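Local coordinates for protein putative glycyl-glycine endopeptidase lytM (Ruminococcus gnavus, PDB 3NYY) that is probably a membrane-anchored metalloendopeptidase of the M23 family, related to enzymes that cut peptide bonds in bacterial cell walls, at residues F5-K10 with F50-F55; E25-Y30 with S62-L67; V41-M46 with R69-Q74; W45-T48 with R54-G57. All coordinates share one frame; numbering follows the deposited sequence.

Contact 1: F5-K10 with F50-F55. With SO4 (sulfate ion), chain H.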
# COMPACT_ATOMS: atom_id res chain seq x y z
N PHE A 5 -13.41 -10.42 28.52
CA PHE A 5 -13.31 -11.58 29.39
C PHE A 5 -13.41 -12.89 28.60
O PHE A 5 -12.64 -13.82 28.80
CB PHE A 5 -14.43 -11.56 30.46
CG PHE A 5 -14.45 -12.78 31.29
CD1 PHE A 5 -13.63 -12.89 32.40
CD2 PHE A 5 -15.19 -13.88 30.92
CE1 PHE A 5 -13.61 -14.03 33.17
CE2 PHE A 5 -15.18 -15.05 31.68
CZ PHE A 5 -14.36 -15.14 32.81
N GLN A 6 -14.40 -12.97 27.72
CA GLN A 6 -14.61 -14.21 26.95
C GLN A 6 -13.39 -14.49 26.04
O GLN A 6 -13.00 -15.64 25.90
CB GLN A 6 -15.90 -14.12 26.13
CG GLN A 6 -17.13 -14.25 27.01
CD GLN A 6 -18.44 -13.96 26.28
OE1 GLN A 6 -18.55 -12.99 25.52
NE2 GLN A 6 -19.47 -14.70 26.66
N ARG A 7 -12.81 -13.44 25.49
CA ARG A 7 -11.72 -13.59 24.55
C ARG A 7 -10.51 -14.08 25.30
O ARG A 7 -9.75 -14.88 24.78
CB ARG A 7 -11.44 -12.29 23.82
CG ARG A 7 -12.51 -11.90 22.84
CD ARG A 7 -12.33 -10.45 22.46
NE ARG A 7 -13.51 -9.94 21.77
CZ ARG A 7 -13.66 -9.80 20.45
NH1 ARG A 7 -12.68 -10.04 19.58
NH2 ARG A 7 -14.80 -9.34 19.99
N LEU A 8 -10.37 -13.67 26.54
CA LEU A 8 -9.20 -13.97 27.33
C LEU A 8 -9.23 -15.43 27.81
O LEU A 8 -8.20 -15.94 28.21
CB LEU A 8 -9.06 -12.96 28.47
CG LEU A 8 -7.79 -12.89 29.24
CD1 LEU A 8 -6.69 -12.38 28.27
CD2 LEU A 8 -7.98 -11.94 30.44
N GLN A 9 -10.37 -16.12 27.69
CA GLN A 9 -10.51 -17.54 28.12
C GLN A 9 -9.95 -18.51 27.12
O GLN A 9 -9.80 -19.69 27.44
CB GLN A 9 -11.97 -17.92 28.40
CG GLN A 9 -12.70 -16.99 29.36
CD GLN A 9 -11.91 -16.69 30.60
OE1 GLN A 9 -11.64 -17.60 31.38
NE2 GLN A 9 -11.52 -15.43 30.78
N LYS A 10 -9.65 -18.05 25.90
CA LYS A 10 -9.06 -18.90 24.85
C LYS A 10 -7.71 -18.27 24.42
O LYS A 10 -7.50 -17.08 24.59
CB LYS A 10 -9.97 -18.92 23.61
CG LYS A 10 -11.36 -19.53 23.82
CD LYS A 10 -11.32 -21.05 23.86
CE LYS A 10 -12.72 -21.65 23.98
NZ LYS A 10 -13.41 -21.27 25.26
N PHE A 50 -11.72 -5.35 21.50
CA PHE A 50 -11.04 -5.21 20.20
C PHE A 50 -11.74 -4.23 19.26
O PHE A 50 -12.02 -4.53 18.09
CB PHE A 50 -10.79 -6.56 19.52
CG PHE A 50 -9.74 -7.36 20.21
CD1 PHE A 50 -10.04 -8.03 21.38
CD2 PHE A 50 -8.42 -7.37 19.75
CE1 PHE A 50 -9.06 -8.74 22.05
CE2 PHE A 50 -7.46 -8.07 20.40
CZ PHE A 50 -7.78 -8.77 21.54
N GLU A 51 -11.99 -3.05 19.81
CA GLU A 51 -12.64 -1.94 19.13
C GLU A 51 -14.07 -2.23 18.69
O GLU A 51 -14.56 -1.58 17.77
CB GLU A 51 -11.80 -1.42 17.96
CG GLU A 51 -10.43 -0.83 18.40
CD GLU A 51 -9.78 0.07 17.32
OE1 GLU A 51 -9.96 -0.20 16.12
OE2 GLU A 51 -9.09 1.03 17.73
N ASN A 52 -14.75 -3.11 19.41
CA ASN A 52 -16.18 -3.32 19.22
C ASN A 52 -17.10 -2.51 20.13
O ASN A 52 -18.30 -2.38 19.84
CB ASN A 52 -16.48 -4.82 19.28
CG ASN A 52 -16.06 -5.52 18.02
OD1 ASN A 52 -16.62 -5.25 16.97
ND2 ASN A 52 -15.05 -6.37 18.09
N ARG A 53 -16.53 -1.95 21.20
CA ARG A 53 -17.21 -1.09 22.12
C ARG A 53 -16.35 0.11 22.43
O ARG A 53 -15.11 0.08 22.28
CB ARG A 53 -17.54 -1.79 23.44
CG ARG A 53 -18.32 -3.11 23.29
CD ARG A 53 -18.83 -3.58 24.67
NE ARG A 53 -19.97 -2.77 25.10
CZ ARG A 53 -20.79 -3.07 26.11
NH1 ARG A 53 -20.61 -4.17 26.84
NH2 ARG A 53 -21.78 -2.24 26.40
N ARG A 54 -17.00 1.16 22.89
CA ARG A 54 -16.29 2.40 23.22
C ARG A 54 -15.36 2.19 24.40
O ARG A 54 -15.60 1.36 25.28
CB ARG A 54 -17.29 3.52 23.52
CG ARG A 54 -18.07 3.97 22.30
CD ARG A 54 -19.16 4.95 22.73
NE ARG A 54 -20.04 4.33 23.72
CZ ARG A 54 -20.82 4.99 24.58
NH1 ARG A 54 -20.85 6.32 24.59
NH2 ARG A 54 -21.56 4.31 25.44
N PHE A 55 -14.26 2.93 24.42
CA PHE A 55 -13.32 2.87 25.51
C PHE A 55 -13.95 3.61 26.69
O PHE A 55 -14.27 4.78 26.56
CB PHE A 55 -12.02 3.54 25.09
CG PHE A 55 -10.93 3.44 26.12
CD1 PHE A 55 -10.07 2.36 26.13
CD2 PHE A 55 -10.73 4.45 27.06
CE1 PHE A 55 -9.04 2.26 27.05
CE2 PHE A 55 -9.70 4.36 27.98
CZ PHE A 55 -8.85 3.27 27.97
S SO4 H . -20.17 0.90 25.10
O1 SO4 H . -19.84 1.44 23.77
O2 SO4 H . -18.98 0.38 25.78
O3 SO4 H . -20.71 1.98 25.91
O4 SO4 H . -21.17 -0.16 24.93

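Contact 2: E25-Y30 with S62-L67. With SO4 (sulfate ion), chain G.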
# COMPACT_ATOMS: atom_id res chain seq x y z
N GLU A 25 -6.44 6.00 15.47
CA GLU A 25 -5.42 7.07 15.44
C GLU A 25 -5.19 7.68 16.84
O GLU A 25 -4.05 8.03 17.18
CB GLU A 25 -5.73 8.14 14.36
CG GLU A 25 -5.56 7.65 12.88
CD GLU A 25 -4.18 6.96 12.56
OE1 GLU A 25 -3.11 7.48 12.97
OE2 GLU A 25 -4.17 5.89 11.89
N THR A 26 -6.24 7.78 17.66
CA THR A 26 -6.12 8.24 19.06
C THR A 26 -5.12 7.38 19.82
O THR A 26 -4.22 7.88 20.51
CB THR A 26 -7.50 8.21 19.77
OG1 THR A 26 -8.34 9.18 19.14
CG2 THR A 26 -7.39 8.54 21.26
N MSE A 27 -5.28 6.07 19.68
CA MSE A 27 -4.37 5.12 20.31
C MSE A 27 -2.96 5.19 19.69
O MSE A 27 -1.98 5.04 20.39
CB MSE A 27 -4.99 3.72 20.25
CG MSE A 27 -4.39 2.72 21.18
SE MSE A 27 -4.39 3.30 23.02
CE MSE A 27 -5.95 4.37 23.02
N GLN A 28 -2.84 5.40 18.37
CA GLN A 28 -1.50 5.53 17.79
C GLN A 28 -0.74 6.72 18.38
O GLN A 28 0.43 6.60 18.70
CB GLN A 28 -1.51 5.66 16.25
CG GLN A 28 -1.57 4.33 15.56
CD GLN A 28 -0.28 3.50 15.63
OE1 GLN A 28 0.76 3.95 16.10
NE2 GLN A 28 -0.36 2.29 15.11
N VAL A 29 -1.42 7.84 18.57
CA VAL A 29 -0.80 8.99 19.19
C VAL A 29 -0.38 8.64 20.61
O VAL A 29 0.74 8.94 21.03
CB VAL A 29 -1.74 10.21 19.20
CG1 VAL A 29 -1.16 11.36 20.05
CG2 VAL A 29 -2.08 10.68 17.75
N TYR A 30 -1.27 7.94 21.33
CA TYR A 30 -0.98 7.62 22.73
C TYR A 30 0.21 6.69 22.82
O TYR A 30 1.08 6.86 23.68
CB TYR A 30 -2.22 7.04 23.43
CG TYR A 30 -1.84 6.52 24.81
CD1 TYR A 30 -1.81 7.34 25.92
CD2 TYR A 30 -1.43 5.20 24.94
CE1 TYR A 30 -1.40 6.82 27.16
CE2 TYR A 30 -1.00 4.71 26.10
CZ TYR A 30 -1.00 5.50 27.21
OH TYR A 30 -0.55 4.90 28.38
N SER A 62 -2.97 7.39 33.55
CA SER A 62 -3.72 7.02 34.74
C SER A 62 -4.91 6.09 34.39
O SER A 62 -5.24 5.21 35.17
CB SER A 62 -4.24 8.24 35.49
OG SER A 62 -4.92 9.10 34.61
N GLY A 63 -5.52 6.30 33.24
CA GLY A 63 -6.59 5.41 32.76
C GLY A 63 -6.08 3.99 32.56
O GLY A 63 -6.72 3.04 32.98
N PHE A 64 -4.90 3.86 31.97
CA PHE A 64 -4.31 2.55 31.71
C PHE A 64 -3.80 1.89 32.96
O PHE A 64 -3.93 0.68 33.11
CB PHE A 64 -3.23 2.60 30.63
CG PHE A 64 -3.82 2.72 29.25
CD1 PHE A 64 -4.59 1.67 28.71
CD2 PHE A 64 -3.72 3.90 28.54
CE1 PHE A 64 -5.19 1.83 27.46
CE2 PHE A 64 -4.31 4.02 27.30
CZ PHE A 64 -5.03 2.98 26.77
N GLN A 65 -3.26 2.66 33.90
CA GLN A 65 -2.84 2.06 35.15
C GLN A 65 -4.01 1.46 35.93
O GLN A 65 -3.90 0.39 36.55
CB GLN A 65 -2.05 3.07 36.01
CG GLN A 65 -1.34 2.42 37.18
CD GLN A 65 -0.19 1.49 36.74
OE1 GLN A 65 0.39 1.66 35.65
NE2 GLN A 65 0.17 0.54 37.60
N LYS A 66 -5.14 2.16 35.92
CA LYS A 66 -6.38 1.68 36.50
C LYS A 66 -6.83 0.35 35.86
O LYS A 66 -7.15 -0.62 36.56
CB LYS A 66 -7.45 2.76 36.35
CG LYS A 66 -8.78 2.47 37.04
CD LYS A 66 -9.75 3.62 36.74
CE LYS A 66 -11.11 3.44 37.40
NZ LYS A 66 -11.07 3.95 38.80
N LEU A 67 -6.85 0.31 34.53
CA LEU A 67 -7.19 -0.92 33.79
C LEU A 67 -6.22 -2.01 34.11
O LEU A 67 -6.62 -3.15 34.26
CB LEU A 67 -7.21 -0.67 32.29
CG LEU A 67 -8.42 0.11 31.78
CD1 LEU A 67 -8.27 0.57 30.32
CD2 LEU A 67 -9.71 -0.68 32.04
S SO4 G . -2.23 11.39 33.49
O1 SO4 G . -2.48 12.03 32.20
O2 SO4 G . -0.80 11.11 33.72
O3 SO4 G . -2.71 12.29 34.54
O4 SO4 G . -2.93 10.12 33.52

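Contact 3: V41-M46 with R69-Q74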
# COMPACT_ATOMS: atom_id res chain seq x y z
N VAL A 41 -1.77 -1.31 24.78
CA VAL A 41 -2.61 -1.74 23.64
C VAL A 41 -3.44 -2.98 24.03
O VAL A 41 -4.62 -3.12 23.68
CB VAL A 41 -1.80 -1.94 22.32
CG1 VAL A 41 -1.01 -3.30 22.30
CG2 VAL A 41 -2.73 -1.72 21.14
N GLY A 42 -2.85 -3.87 24.80
CA GLY A 42 -3.54 -5.04 25.31
C GLY A 42 -4.73 -4.66 26.18
O GLY A 42 -5.80 -5.24 26.06
N LEU A 43 -4.52 -3.66 27.05
CA LEU A 43 -5.60 -3.15 27.91
C LEU A 43 -6.70 -2.46 27.11
O LEU A 43 -7.88 -2.60 27.40
CB LEU A 43 -5.02 -2.22 28.98
CG LEU A 43 -4.19 -2.97 30.03
CD1 LEU A 43 -3.34 -1.97 30.86
CD2 LEU A 43 -5.03 -3.85 30.93
N TYR A 44 -6.30 -1.71 26.11
CA TYR A 44 -7.20 -1.06 25.20
C TYR A 44 -8.09 -2.06 24.50
O TYR A 44 -9.32 -1.85 24.44
CB TYR A 44 -6.38 -0.24 24.21
CG TYR A 44 -7.16 0.34 23.09
CD1 TYR A 44 -7.96 1.46 23.29
CD2 TYR A 44 -7.09 -0.20 21.81
CE1 TYR A 44 -8.68 2.03 22.25
CE2 TYR A 44 -7.82 0.37 20.75
CZ TYR A 44 -8.61 1.49 20.99
OH TYR A 44 -9.33 2.03 19.97
N TRP A 45 -7.50 -3.16 24.02
CA TRP A 45 -8.31 -4.20 23.37
C TRP A 45 -9.27 -4.88 24.32
O TRP A 45 -10.41 -5.21 23.94
CB TRP A 45 -7.45 -5.22 22.65
CG TRP A 45 -6.73 -4.65 21.44
CD1 TRP A 45 -7.20 -3.69 20.56
CD2 TRP A 45 -5.41 -5.01 20.98
NE1 TRP A 45 -6.26 -3.44 19.59
CE2 TRP A 45 -5.15 -4.23 19.82
CE3 TRP A 45 -4.43 -5.90 21.43
CZ2 TRP A 45 -3.95 -4.32 19.10
CZ3 TRP A 45 -3.22 -5.99 20.74
CH2 TRP A 45 -2.98 -5.19 19.59
N MSE A 46 -8.83 -5.16 25.55
CA MSE A 46 -9.73 -5.75 26.52
C MSE A 46 -10.89 -4.84 26.87
O MSE A 46 -12.04 -5.29 26.90
CB MSE A 46 -8.96 -6.15 27.80
CG MSE A 46 -8.12 -7.41 27.65
SE MSE A 46 -9.13 -8.99 27.30
CE MSE A 46 -8.68 -9.43 25.60
N ARG A 69 -4.52 -2.57 36.88
CA ARG A 69 -4.74 -3.12 38.23
C ARG A 69 -5.96 -4.06 38.29
O ARG A 69 -6.00 -4.98 39.09
CB ARG A 69 -4.79 -2.02 39.27
CG ARG A 69 -3.38 -1.39 39.50
CD ARG A 69 -2.28 -2.41 39.93
NE ARG A 69 -2.44 -2.98 41.28
CZ ARG A 69 -2.15 -2.35 42.43
NH1 ARG A 69 -1.68 -1.10 42.44
NH2 ARG A 69 -2.33 -2.96 43.60
N GLN A 70 -6.92 -3.83 37.40
CA GLN A 70 -8.05 -4.74 37.26
C GLN A 70 -7.68 -6.01 36.47
O GLN A 70 -7.71 -7.13 36.99
CB GLN A 70 -9.17 -3.98 36.56
CG GLN A 70 -9.66 -2.74 37.36
CD GLN A 70 -10.70 -1.89 36.61
OE1 GLN A 70 -10.65 -0.65 36.62
NE2 GLN A 70 -11.65 -2.55 35.99
N TRP A 71 -7.26 -5.81 35.21
CA TRP A 71 -7.08 -6.93 34.27
C TRP A 71 -5.99 -7.91 34.65
O TRP A 71 -6.06 -9.08 34.29
CB TRP A 71 -6.89 -6.41 32.82
CG TRP A 71 -8.17 -5.98 32.22
CD1 TRP A 71 -8.68 -4.75 32.22
CD2 TRP A 71 -9.14 -6.83 31.57
NE1 TRP A 71 -9.91 -4.74 31.61
CE2 TRP A 71 -10.21 -6.00 31.20
CE3 TRP A 71 -9.21 -8.19 31.31
CZ2 TRP A 71 -11.33 -6.49 30.57
CZ3 TRP A 71 -10.32 -8.67 30.66
CH2 TRP A 71 -11.36 -7.81 30.29
N ARG A 72 -4.99 -7.46 35.42
CA ARG A 72 -3.88 -8.33 35.79
C ARG A 72 -4.33 -9.49 36.69
O ARG A 72 -3.64 -10.49 36.82
CB ARG A 72 -2.77 -7.52 36.47
CG ARG A 72 -3.05 -7.05 37.87
CD ARG A 72 -1.81 -6.31 38.36
NE ARG A 72 -1.79 -6.12 39.81
CZ ARG A 72 -0.69 -5.84 40.50
NH1 ARG A 72 0.48 -5.71 39.89
NH2 ARG A 72 -0.76 -5.70 41.81
N ASN A 73 -5.50 -9.34 37.30
CA ASN A 73 -6.08 -10.41 38.10
C ASN A 73 -6.63 -11.58 37.31
O ASN A 73 -6.87 -12.64 37.88
CB ASN A 73 -7.19 -9.82 39.00
CG ASN A 73 -6.63 -8.95 40.13
OD1 ASN A 73 -6.01 -9.45 41.04
ND2 ASN A 73 -6.85 -7.63 40.04
N GLN A 74 -6.88 -11.40 36.01
CA GLN A 74 -7.56 -12.37 35.21
C GLN A 74 -6.63 -13.54 34.91
O GLN A 74 -5.45 -13.34 34.58
CB GLN A 74 -8.01 -11.79 33.89
CG GLN A 74 -9.08 -10.75 34.02
CD GLN A 74 -10.42 -11.33 34.46
OE1 GLN A 74 -10.72 -12.52 34.25
NE2 GLN A 74 -11.23 -10.49 35.03

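Contact 4: W45-T48 with R54-G57. With SO4 (sulfate ion), chain H.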
# COMPACT_ATOMS: atom_id res chain seq x y z
N TRP A 45 -7.50 -3.16 24.02
CA TRP A 45 -8.31 -4.20 23.37
C TRP A 45 -9.27 -4.88 24.32
O TRP A 45 -10.41 -5.21 23.94
CB TRP A 45 -7.45 -5.22 22.65
CG TRP A 45 -6.73 -4.65 21.44
CD1 TRP A 45 -7.20 -3.69 20.56
CD2 TRP A 45 -5.41 -5.01 20.98
NE1 TRP A 45 -6.26 -3.44 19.59
CE2 TRP A 45 -5.15 -4.23 19.82
CE3 TRP A 45 -4.43 -5.90 21.43
CZ2 TRP A 45 -3.95 -4.32 19.10
CZ3 TRP A 45 -3.22 -5.99 20.74
CH2 TRP A 45 -2.98 -5.19 19.59
N MSE A 46 -8.83 -5.16 25.55
CA MSE A 46 -9.73 -5.75 26.52
C MSE A 46 -10.89 -4.84 26.87
O MSE A 46 -12.04 -5.29 26.90
CB MSE A 46 -8.96 -6.15 27.80
CG MSE A 46 -8.12 -7.41 27.65
SE MSE A 46 -9.13 -8.99 27.30
CE MSE A 46 -8.68 -9.43 25.60
N ALA A 47 -10.60 -3.57 27.08
CA ALA A 47 -11.62 -2.63 27.53
C ALA A 47 -12.61 -2.31 26.40
O ALA A 47 -13.75 -1.96 26.71
CB ALA A 47 -10.97 -1.34 28.03
N THR A 48 -12.18 -2.40 25.13
CA THR A 48 -13.03 -2.10 23.97
C THR A 48 -13.54 -3.35 23.22
O THR A 48 -14.15 -3.21 22.16
CB THR A 48 -12.29 -1.24 22.93
OG1 THR A 48 -11.16 -1.98 22.45
CG2 THR A 48 -11.82 0.12 23.55
N ARG A 54 -17.00 1.16 22.89
CA ARG A 54 -16.29 2.40 23.22
C ARG A 54 -15.36 2.19 24.40
O ARG A 54 -15.60 1.36 25.28
CB ARG A 54 -17.29 3.52 23.52
CG ARG A 54 -18.07 3.97 22.30
CD ARG A 54 -19.16 4.95 22.73
NE ARG A 54 -20.04 4.33 23.72
CZ ARG A 54 -20.82 4.99 24.58
NH1 ARG A 54 -20.85 6.32 24.59
NH2 ARG A 54 -21.56 4.31 25.44
N PHE A 55 -14.26 2.93 24.42
CA PHE A 55 -13.32 2.87 25.51
C PHE A 55 -13.95 3.61 26.69
O PHE A 55 -14.27 4.78 26.56
CB PHE A 55 -12.02 3.54 25.09
CG PHE A 55 -10.93 3.44 26.12
CD1 PHE A 55 -10.07 2.36 26.13
CD2 PHE A 55 -10.73 4.45 27.06
CE1 PHE A 55 -9.04 2.26 27.05
CE2 PHE A 55 -9.70 4.36 27.98
CZ PHE A 55 -8.85 3.27 27.97
N PRO A 56 -14.13 2.94 27.85
CA PRO A 56 -14.90 3.60 28.90
C PRO A 56 -14.20 4.74 29.62
O PRO A 56 -14.87 5.73 29.96
CB PRO A 56 -15.20 2.47 29.89
CG PRO A 56 -14.79 1.25 29.27
CD PRO A 56 -13.76 1.57 28.24
N GLY A 57 -12.89 4.63 29.85
CA GLY A 57 -12.14 5.63 30.62
C GLY A 57 -11.42 6.70 29.81
O GLY A 57 -11.82 7.05 28.68
S SO4 H . -20.17 0.90 25.10
O1 SO4 H . -19.84 1.44 23.77
O2 SO4 H . -18.98 0.38 25.78
O3 SO4 H . -20.71 1.98 25.91
O4 SO4 H . -21.17 -0.16 24.93

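Contact 1: F5-K10 with F50-F55
Arg7 lays its side chain along the ring of Phe50, and this is the tight part of the contact. CD of Arg7 stands 3.5 Å from CD1 of Phe50, approaching the ring obliquely. Further along the same side chain, NH1 of Arg7 comes within 4.0 Å of CB of Phe50, which sits over one face of the guanidinium. The two side chains run alongside in opposite senses, their planes 28° apart. An arm extended from CG to NE (chi2 165°, chi3 -167°) carries the charged end this far from helix 4-8. Phe50 is buried, with its ring also stacked on Trp45 and touching Phe18 and Tyr80.

The outer side is looser. There, NH2 of Arg7 passes 3.5 Å from ND2 of the exposed Asn52; two donor nitrogens lie close, with no hydrogen bond between them. ND2 of Asn52 gives its hydrogen bond to the carbonyl of Asp49, while Arg7 pairs through NH1 with Asp17 in a salt bridge and through NE with the carbonyl of Val2. Beyond Asn52, on the exposed flank of the loop, Arg53 and Arg54 grip a sulfate, probably from the crystallisation liquor. NE and NH2 of Arg53 share its O4, the NH2 bond measuring 2.6 Å.

Across the two segments, then, carbon-to-ring packing dominates, CD of Arg7 against Phe50, with the charged guanidinium laid close to the Phe50 side chain and its charge probably balanced by Asp17. The N-terminal helix is thus joined to the loop after helix 37-48 without a direct hydrogen bond.

Contact 2: E25-Y30 with S62-L67
Aromatic packing joins two helices, 25-31 and 61-71, within the helical region assigned to the LytM N-terminal family. Its centre is Phe64, whose ring reaches toward the first helix and meets Tyr30 and Met27 there. SE of Met27, a selenomethionine, lies 3.8 Å from CZ at the end of the Phe64 ring and approaches obliquely, 65° off the ring normal; the residue is modelled in two conformers, so this Met-aromatic contact belongs to one of them. Tyr30 comes alongside. CE2 of Phe64 rests over one face of the tyrosine ring, offset toward its rim, and the planes are inclined by 40° with centroids 4.8 Å apart. CG of Tyr30 is anti to the backbone N (chi1 171°), which sends the ring out across the gap until OH is 3.3 Å from CD2 of Phe64. That hydroxyl is hydrogen-bonded to Asp40. With an alanine in place of Tyr30, the Phe64 ring would probably lose this aromatic neighbour and Asp40 its hydroxyl partner. At the start of the second helix, the backbone N of Ser62 donates to O4 of a sulfate, probably from the crystallisation liquor, at 2.7 Å. Helix 37-48 lies against the same aromatic group: Leu43 and Asp40 touch Phe64, and Tyr44 touches Met27. From the loop before helix 61-71, Val59 packs on both Met27 and Tyr30, and Phe55 meets the Phe64 ring.

Contact 3: V41-M46 with R69-Q74
The backbones come nearest where the CA atoms of Leu43 and Trp71 stand 7.5 Å apart, one in the middle of helix 37-48 and the other on helix 61-71, at the first residue of a type I turn from Trp71 to Gln74. Trp71 points its indole at the first helix, and Met46, a selenomethionine, lies across it. CB of Met46 sits over the centre of the six-membered ring of Trp71, 3.6 Å from its centroid and only 11° off the normal, a CH-pi contact. The rest of the side chain runs outward toward the rim. With bends at chi2 (-64°) and chi3, it brings SE to 3.6 Å from CZ3 of Trp71; seen from the ring centroid the selenium is oblique, 34° off the normal.

This is a Met-aromatic contact within the helical N-terminal region, and Leu8 of helix 4-8 adds to it by packing on both Met46 and Trp71. Tyr80 of helix 77-88 also touches Met46. A bound nonaethylene glycol, probably from the crystallisation liquor, lies close to the Trp71 side chain. Leu43 works nearer the backbone: its CD2 reaches CB of Trp71 at 3.7 Å, meeting the indole obliquely. Replacing Trp71 by a serine would probably strip Met46 of the flat surface under its CB and the ring carbons beside SE, opening a gap between the two helices.

Gln74 N closes the turn on Trp71 O at 3.0 Å. The Gln70 carbonyl oxygen also accepts hydrogen bonds from N of Asn73, at 3.1 Å, and from its ND2, at 3.2 Å, both arriving from the same face of the carbonyl plane.

Contact 4: W45-T48 with R54-G57
Ala47 and Thr48 on helix 37-48 meet Phe55 and Pro56 of the loop that leads on to helix 61-71. The contact lies in the helical region assigned to the LytM N-terminal family, where the chain doubles back on the helix it has just left. The CA atoms of Thr48 and Phe55 are 5.2 Å apart, and no hydrogen bond links the two segments directly.

Apolar contacts carry the meeting. The methyl CG2 of Thr48 lies 3.7 Å from CA of Phe55 and touches its CB as well, reaching the aromatic ring at the edge, near its plane. The chi1 of -176° swings the Phe55 ring away from its backbone N and past this methyl toward Phe64 and Leu67 of helix 61-71. Ala47 meets the ring more loosely and obliquely, its CB 4.2 Å from CE1 of Phe55. The same methyl carbon of Ala47 lies 4.0 Å from CD of Pro56.

Polar groups hold the two sides separately. On the helix, OG1 of Thr48 bonds to the carbonyl of Tyr44 and to the backbone N of Glu51, which fixes the rotation that puts CG2 against Phe55. Just before Phe55, the exposed Arg54 curls round the sulfate. Its backbone N and NE both donate to O1 of the ion. The bond from NE of Arg54 to sulfate O1 is nearly straight, 172° at the hydrogen and 2.9 Å long, and O1 lies in the guanidinium plane.

Overall arrangement
All four contacts lie on one side of the chain's centre, inside the range of the LytM N-terminal family. Helix 37-48 links contacts 3 and 4, helix 61-71 links contacts 2 and 3, and the loop between those helices supplies one segment each to contacts 1 and 4. Centres are about 8 Å apart for contacts 1 and 4 and about 16 Å for contacts 1 and 2. Along the chain contact 4 is nested within contact 2, while contacts 1, 2 and 3 cross one another. This interleaving gathers helices 4-8, 25-31, 37-48 and 61-71 into one compact helical unit.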